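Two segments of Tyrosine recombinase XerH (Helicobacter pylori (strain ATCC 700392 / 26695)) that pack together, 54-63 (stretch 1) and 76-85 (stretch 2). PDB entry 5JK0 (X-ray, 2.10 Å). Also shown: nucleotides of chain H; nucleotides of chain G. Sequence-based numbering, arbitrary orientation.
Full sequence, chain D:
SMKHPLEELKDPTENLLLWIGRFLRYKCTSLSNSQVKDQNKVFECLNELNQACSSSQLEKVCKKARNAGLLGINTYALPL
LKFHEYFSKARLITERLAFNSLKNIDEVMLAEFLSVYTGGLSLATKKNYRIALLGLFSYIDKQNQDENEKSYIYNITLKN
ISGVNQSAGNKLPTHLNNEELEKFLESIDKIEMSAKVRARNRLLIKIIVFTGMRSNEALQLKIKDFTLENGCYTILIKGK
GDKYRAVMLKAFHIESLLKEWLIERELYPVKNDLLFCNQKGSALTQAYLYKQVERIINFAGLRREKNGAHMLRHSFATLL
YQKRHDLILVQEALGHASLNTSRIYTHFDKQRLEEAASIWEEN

Stretch 1 54-63: SSSQLEKVCK
Stretch 2 76-85: YALPLLKFHE

Two helices, residues 55-63 and 76-85, run antiparallel at 173°, their axes 10.2 Å apart at closest approach. Ser-54 caps the first, its p-rotamer OG accepting a weak bond from Gln-57 N (3.3 Å). Most helical residues lie near -65/-40; Ser-54, before the helix, is at -80/173. No direct hydrogen bond crosses the interface, and small and apolar side chains do most of the packing.

Tyr-76 (chi1 m, phi/psi -105/-31) is out of reach of stretch 1; Tyr-76 OH lies a very short 2.4 Å from DT19 OP2, as befits a DNA recombinase. Ala-77 sets one end of the register, with Ala-77 CA 6.7 Å from Cys-62 CA. Both CA-to-CB bonds point toward the partner helix, and Ala-77 CB meets Cys-62 CB at 3.9 Å; a lone methyl suits so close an approach. Psi of Ala-77 is -66°, and the helix kinks at Pro-79, whose nitrogen has no hydrogen to donate to the turn before. Leu-78 points sideways, with Leu-78 CD1 3.5 Å from DG8 O5'.

One turn on, Leu-81 (chi1 m, chi2 t) buries the largest area of any residue here. Leu-81 CA is 6.7 Å from Ser-55 CA. Its branched end spreads over the other helix: Leu-81 CD2 lies 4.0 Å from Leu-58 CB, while Leu-81 CD1 lies 3.7 Å from Glu-59 CB. Glu-59, sideways and extended (chi1 and chi2 t), keeps its carboxylate for a salt bridge within its own helix, Glu-59 OE2 to Lys-63 NZ at 3.1 Å.

His-84 (chi1 t, chi2 -97°) turns toward Ser-55 (chi1 t), with His-84 ND1 3.9 Å from Ser-55 CB. Ser-55 OG and His-84 ND1 share a water, at 2.4 Å and 3.0 Å, which donates to Leu-81 O (2.8 Å); a hydroxyl suits the place because it can join such a bridge.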

# COMPACT_ATOMS: atom_id res chain seq x y z
N SER D 54 -20.25 -0.72 -37.82
CA SER D 54 -21.06 0.02 -36.87
C SER D 54 -20.91 -0.60 -35.49
O SER D 54 -20.28 -1.65 -35.34
CB SER D 54 -22.53 0.03 -37.29
OG SER D 54 -23.09 -1.27 -37.23
N SER D 55 -21.47 0.05 -34.47
CA SER D 55 -21.39 -0.46 -33.11
C SER D 55 -22.08 -1.81 -32.99
O SER D 55 -21.59 -2.71 -32.30
CB SER D 55 -22.01 0.54 -32.13
OG SER D 55 -21.95 0.05 -30.80
N SER D 56 -23.21 -1.95 -33.66
CA SER D 56 -23.97 -3.20 -33.65
C SER D 56 -23.18 -4.32 -34.32
O SER D 56 -23.23 -5.47 -33.89
CB SER D 56 -25.32 -3.01 -34.34
OG SER D 56 -26.03 -4.24 -34.41
N GLN D 57 -22.46 -3.98 -35.38
CA GLN D 57 -21.66 -4.96 -36.11
C GLN D 57 -20.44 -5.39 -35.31
O GLN D 57 -20.08 -6.57 -35.31
CB GLN D 57 -21.23 -4.39 -37.47
CG GLN D 57 -22.39 -4.17 -38.42
CD GLN D 57 -21.96 -3.51 -39.72
OE1 GLN D 57 -20.78 -3.23 -39.93
NE2 GLN D 57 -22.93 -3.26 -40.61
N LEU D 58 -19.80 -4.45 -34.62
CA LEU D 58 -18.64 -4.76 -33.79
C LEU D 58 -19.03 -5.68 -32.64
O LEU D 58 -18.27 -6.57 -32.25
CB LEU D 58 -18.01 -3.48 -33.23
CG LEU D 58 -17.22 -2.62 -34.22
CD1 LEU D 58 -16.59 -1.44 -33.50
CD2 LEU D 58 -16.16 -3.45 -34.92
N GLU D 59 -20.23 -5.47 -32.10
CA GLU D 59 -20.73 -6.28 -31.00
C GLU D 59 -20.95 -7.73 -31.44
O GLU D 59 -20.57 -8.66 -30.74
CB GLU D 59 -22.04 -5.70 -30.46
CG GLU D 59 -22.67 -6.52 -29.35
CD GLU D 59 -23.96 -5.90 -28.85
OE1 GLU D 59 -24.25 -4.74 -29.22
OE2 GLU D 59 -24.68 -6.58 -28.09
N LYS D 60 -21.54 -7.90 -32.62
CA LYS D 60 -21.86 -9.23 -33.13
C LYS D 60 -20.60 -10.02 -33.49
O LYS D 60 -20.52 -11.22 -33.25
CB LYS D 60 -22.77 -9.13 -34.35
N VAL D 61 -19.61 -9.33 -34.06
CA VAL D 61 -18.37 -9.98 -34.49
C VAL D 61 -17.57 -10.51 -33.30
O VAL D 61 -17.12 -11.66 -33.31
CB VAL D 61 -17.49 -9.01 -35.30
CG1 VAL D 61 -16.09 -9.58 -35.49
CG2 VAL D 61 -18.13 -8.71 -36.64
N CYS D 62 -17.38 -9.67 -32.29
CA CYS D 62 -16.60 -10.05 -31.11
C CYS D 62 -17.27 -11.17 -30.32
O CYS D 62 -16.58 -12.01 -29.73
CB CYS D 62 -16.37 -8.83 -30.21
SG CYS D 62 -15.24 -7.60 -30.91
N LYS D 63 -18.59 -11.18 -30.31
CA LYS D 63 -19.33 -12.25 -29.65
C LYS D 63 -19.11 -13.58 -30.38
O LYS D 63 -18.90 -14.61 -29.74
CB LYS D 63 -20.83 -11.94 -29.60
CG LYS D 63 -21.22 -10.94 -28.53
CD LYS D 63 -22.72 -10.75 -28.48
CE LYS D 63 -23.12 -9.77 -27.39
NZ LYS D 63 -24.60 -9.60 -27.33
N TYR D 76 -12.22 -6.72 -23.49
CA TYR D 76 -12.02 -5.44 -24.16
C TYR D 76 -13.25 -4.96 -24.94
O TYR D 76 -13.48 -3.76 -25.07
CB TYR D 76 -10.83 -5.53 -25.11
CG TYR D 76 -9.50 -5.69 -24.40
CD1 TYR D 76 -8.77 -4.59 -23.98
CD2 TYR D 76 -8.98 -6.96 -24.16
CE1 TYR D 76 -7.56 -4.74 -23.34
CE2 TYR D 76 -7.76 -7.11 -23.51
CZ TYR D 76 -7.06 -6.00 -23.10
OH TYR D 76 -5.85 -6.15 -22.46
N ALA D 77 -14.04 -5.91 -25.45
CA ALA D 77 -15.13 -5.59 -26.36
C ALA D 77 -16.21 -4.70 -25.74
O ALA D 77 -16.40 -3.56 -26.16
CB ALA D 77 -15.76 -6.88 -26.89
N LEU D 78 -16.91 -5.23 -24.74
CA LEU D 78 -18.04 -4.53 -24.14
C LEU D 78 -17.70 -3.16 -23.53
O LEU D 78 -18.42 -2.20 -23.78
CB LEU D 78 -18.70 -5.42 -23.07
CG LEU D 78 -19.91 -4.83 -22.34
CD1 LEU D 78 -21.07 -5.82 -22.34
CD2 LEU D 78 -19.55 -4.44 -20.92
N PRO D 79 -16.61 -3.05 -22.74
CA PRO D 79 -16.34 -1.73 -22.15
C PRO D 79 -16.09 -0.62 -23.17
O PRO D 79 -16.47 0.52 -22.92
CB PRO D 79 -15.08 -1.98 -21.31
CG PRO D 79 -15.11 -3.43 -21.00
CD PRO D 79 -15.67 -4.07 -22.23
N LEU D 80 -15.48 -0.96 -24.30
CA LEU D 80 -15.18 0.05 -25.32
C LEU D 80 -16.41 0.43 -26.13
O LEU D 80 -16.54 1.57 -26.57
CB LEU D 80 -14.06 -0.45 -26.24
CG LEU D 80 -12.70 -0.65 -25.57
CD1 LEU D 80 -11.62 -0.92 -26.60
CD2 LEU D 80 -12.34 0.56 -24.71
N LEU D 81 -17.32 -0.52 -26.33
CA LEU D 81 -18.58 -0.24 -27.01
C LEU D 81 -19.46 0.64 -26.12
O LEU D 81 -20.24 1.45 -26.61
CB LEU D 81 -19.31 -1.53 -27.38
CG LEU D 81 -18.59 -2.44 -28.38
CD1 LEU D 81 -19.46 -3.63 -28.74
CD2 LEU D 81 -18.19 -1.67 -29.62
N LYS D 82 -19.33 0.47 -24.81
CA LYS D 82 -20.03 1.31 -23.85
C LYS D 82 -19.53 2.75 -23.94
O LYS D 82 -20.31 3.69 -23.84
CB LYS D 82 -19.84 0.79 -22.42
CG LYS D 82 -20.54 -0.53 -22.13
CD LYS D 82 -22.05 -0.39 -22.17
CE LYS D 82 -22.73 -1.67 -21.74
NZ LYS D 82 -22.30 -2.09 -20.37
N PHE D 83 -18.22 2.91 -24.13
CA PHE D 83 -17.62 4.23 -24.21
C PHE D 83 -18.03 4.96 -25.48
O PHE D 83 -18.23 6.18 -25.47
CB PHE D 83 -16.09 4.15 -24.13
CG PHE D 83 -15.41 5.47 -24.32
CD1 PHE D 83 -15.52 6.47 -23.36
CD2 PHE D 83 -14.68 5.73 -25.47
CE1 PHE D 83 -14.91 7.69 -23.54
CE2 PHE D 83 -14.07 6.96 -25.66
CZ PHE D 83 -14.18 7.94 -24.69
N HIS D 84 -18.15 4.22 -26.58
CA HIS D 84 -18.61 4.80 -27.83
C HIS D 84 -20.04 5.31 -27.67
O HIS D 84 -20.37 6.41 -28.12
CB HIS D 84 -18.55 3.78 -28.97
CG HIS D 84 -19.31 4.20 -30.18
ND1 HIS D 84 -20.59 3.76 -30.44
CD2 HIS D 84 -18.98 5.03 -31.20
CE1 HIS D 84 -21.02 4.30 -31.57
NE2 HIS D 84 -20.06 5.07 -32.05
N GLU D 85 -20.88 4.51 -27.03
CA GLU D 85 -22.25 4.89 -26.73
C GLU D 85 -22.29 6.16 -25.87
O GLU D 85 -23.09 7.06 -26.11
CB GLU D 85 -22.99 3.75 -26.02
CG GLU D 85 -24.38 4.12 -25.52
CD GLU D 85 -25.00 3.01 -24.69
OE1 GLU D 85 -25.70 2.16 -25.28
OE2 GLU D 85 -24.79 3.00 -23.46
P DG H 8 -22.97 -9.32 -23.43
OP1 DG H 8 -23.56 -8.26 -24.27
OP2 DG H 8 -21.64 -9.86 -23.77
O5' DG H 8 -22.93 -8.80 -21.92
C5' DG H 8 -24.12 -8.33 -21.30
C4' DG H 8 -24.02 -8.42 -19.78
O4' DG H 8 -23.55 -9.74 -19.40
C3' DG H 8 -23.06 -7.42 -19.13
O3' DG H 8 -23.62 -6.94 -17.92
C2' DG H 8 -21.81 -8.26 -18.88
C1' DG H 8 -22.40 -9.62 -18.58
N9 DG H 8 -21.50 -10.73 -18.89
C8 DG H 8 -20.75 -10.89 -20.03
N7 DG H 8 -20.04 -11.98 -20.05
C5 DG H 8 -20.34 -12.59 -18.84
C6 DG H 8 -19.87 -13.81 -18.29
O6 DG H 8 -19.07 -14.62 -18.79
N1 DG H 8 -20.43 -14.07 -17.04
C2 DG H 8 -21.32 -13.25 -16.40
N2 DG H 8 -21.75 -13.66 -15.19
N3 DG H 8 -21.77 -12.10 -16.90
C4 DG H 8 -21.24 -11.84 -18.12
P DT H 7 -24.31 -14.16 -27.27
OP1 DT H 7 -25.26 -13.29 -28.01
OP2 DT H 7 -23.00 -14.49 -27.87
O5' DT H 7 -24.08 -13.50 -25.83
C5' DT H 7 -25.20 -13.16 -25.02
C4' DT H 7 -24.77 -12.82 -23.61
O4' DT H 7 -24.36 -14.02 -22.93
C3' DT H 7 -23.57 -11.88 -23.50
O3' DT H 7 -24.02 -10.54 -23.38
C2' DT H 7 -22.84 -12.35 -22.23
C1' DT H 7 -23.57 -13.64 -21.83
N1 DT H 7 -22.66 -14.77 -21.48
C2 DT H 7 -22.71 -15.30 -20.21
O2 DT H 7 -23.47 -14.90 -19.34
N3 DT H 7 -21.84 -16.33 -19.99
C4 DT H 7 -20.94 -16.87 -20.88
O4 DT H 7 -20.20 -17.81 -20.59
C5 DT H 7 -20.94 -16.27 -22.20
C7 DT H 7 -20.00 -16.77 -23.26
C6 DT H 7 -21.79 -15.26 -22.43
P DT G 19 -2.63 -7.67 -22.83
OP1 DT G 19 -1.40 -7.01 -23.32
OP2 DT G 19 -3.94 -7.33 -23.42
O5' DT G 19 -2.45 -9.26 -22.96
C5' DT G 19 -1.29 -9.89 -22.42
C4' DT G 19 -1.65 -11.16 -21.67
O4' DT G 19 -2.23 -10.83 -20.38
C3' DT G 19 -2.66 -12.08 -22.37
O3' DT G 19 -2.18 -13.41 -22.38
C2' DT G 19 -3.92 -11.94 -21.52
C1' DT G 19 -3.33 -11.66 -20.15
N1 DT G 19 -4.27 -10.96 -19.22
C2 DT G 19 -4.58 -11.54 -18.02
O2 DT G 19 -4.14 -12.61 -17.65
N3 DT G 19 -5.45 -10.82 -17.24
C4 DT G 19 -6.02 -9.59 -17.55
O4 DT G 19 -6.79 -9.02 -16.78
C5 DT G 19 -5.65 -9.04 -18.83
C7 DT G 19 -6.20 -7.72 -19.27
C6 DT G 19 -4.80 -9.74 -19.59
O HOH W 1 -21.84 1.51 -28.87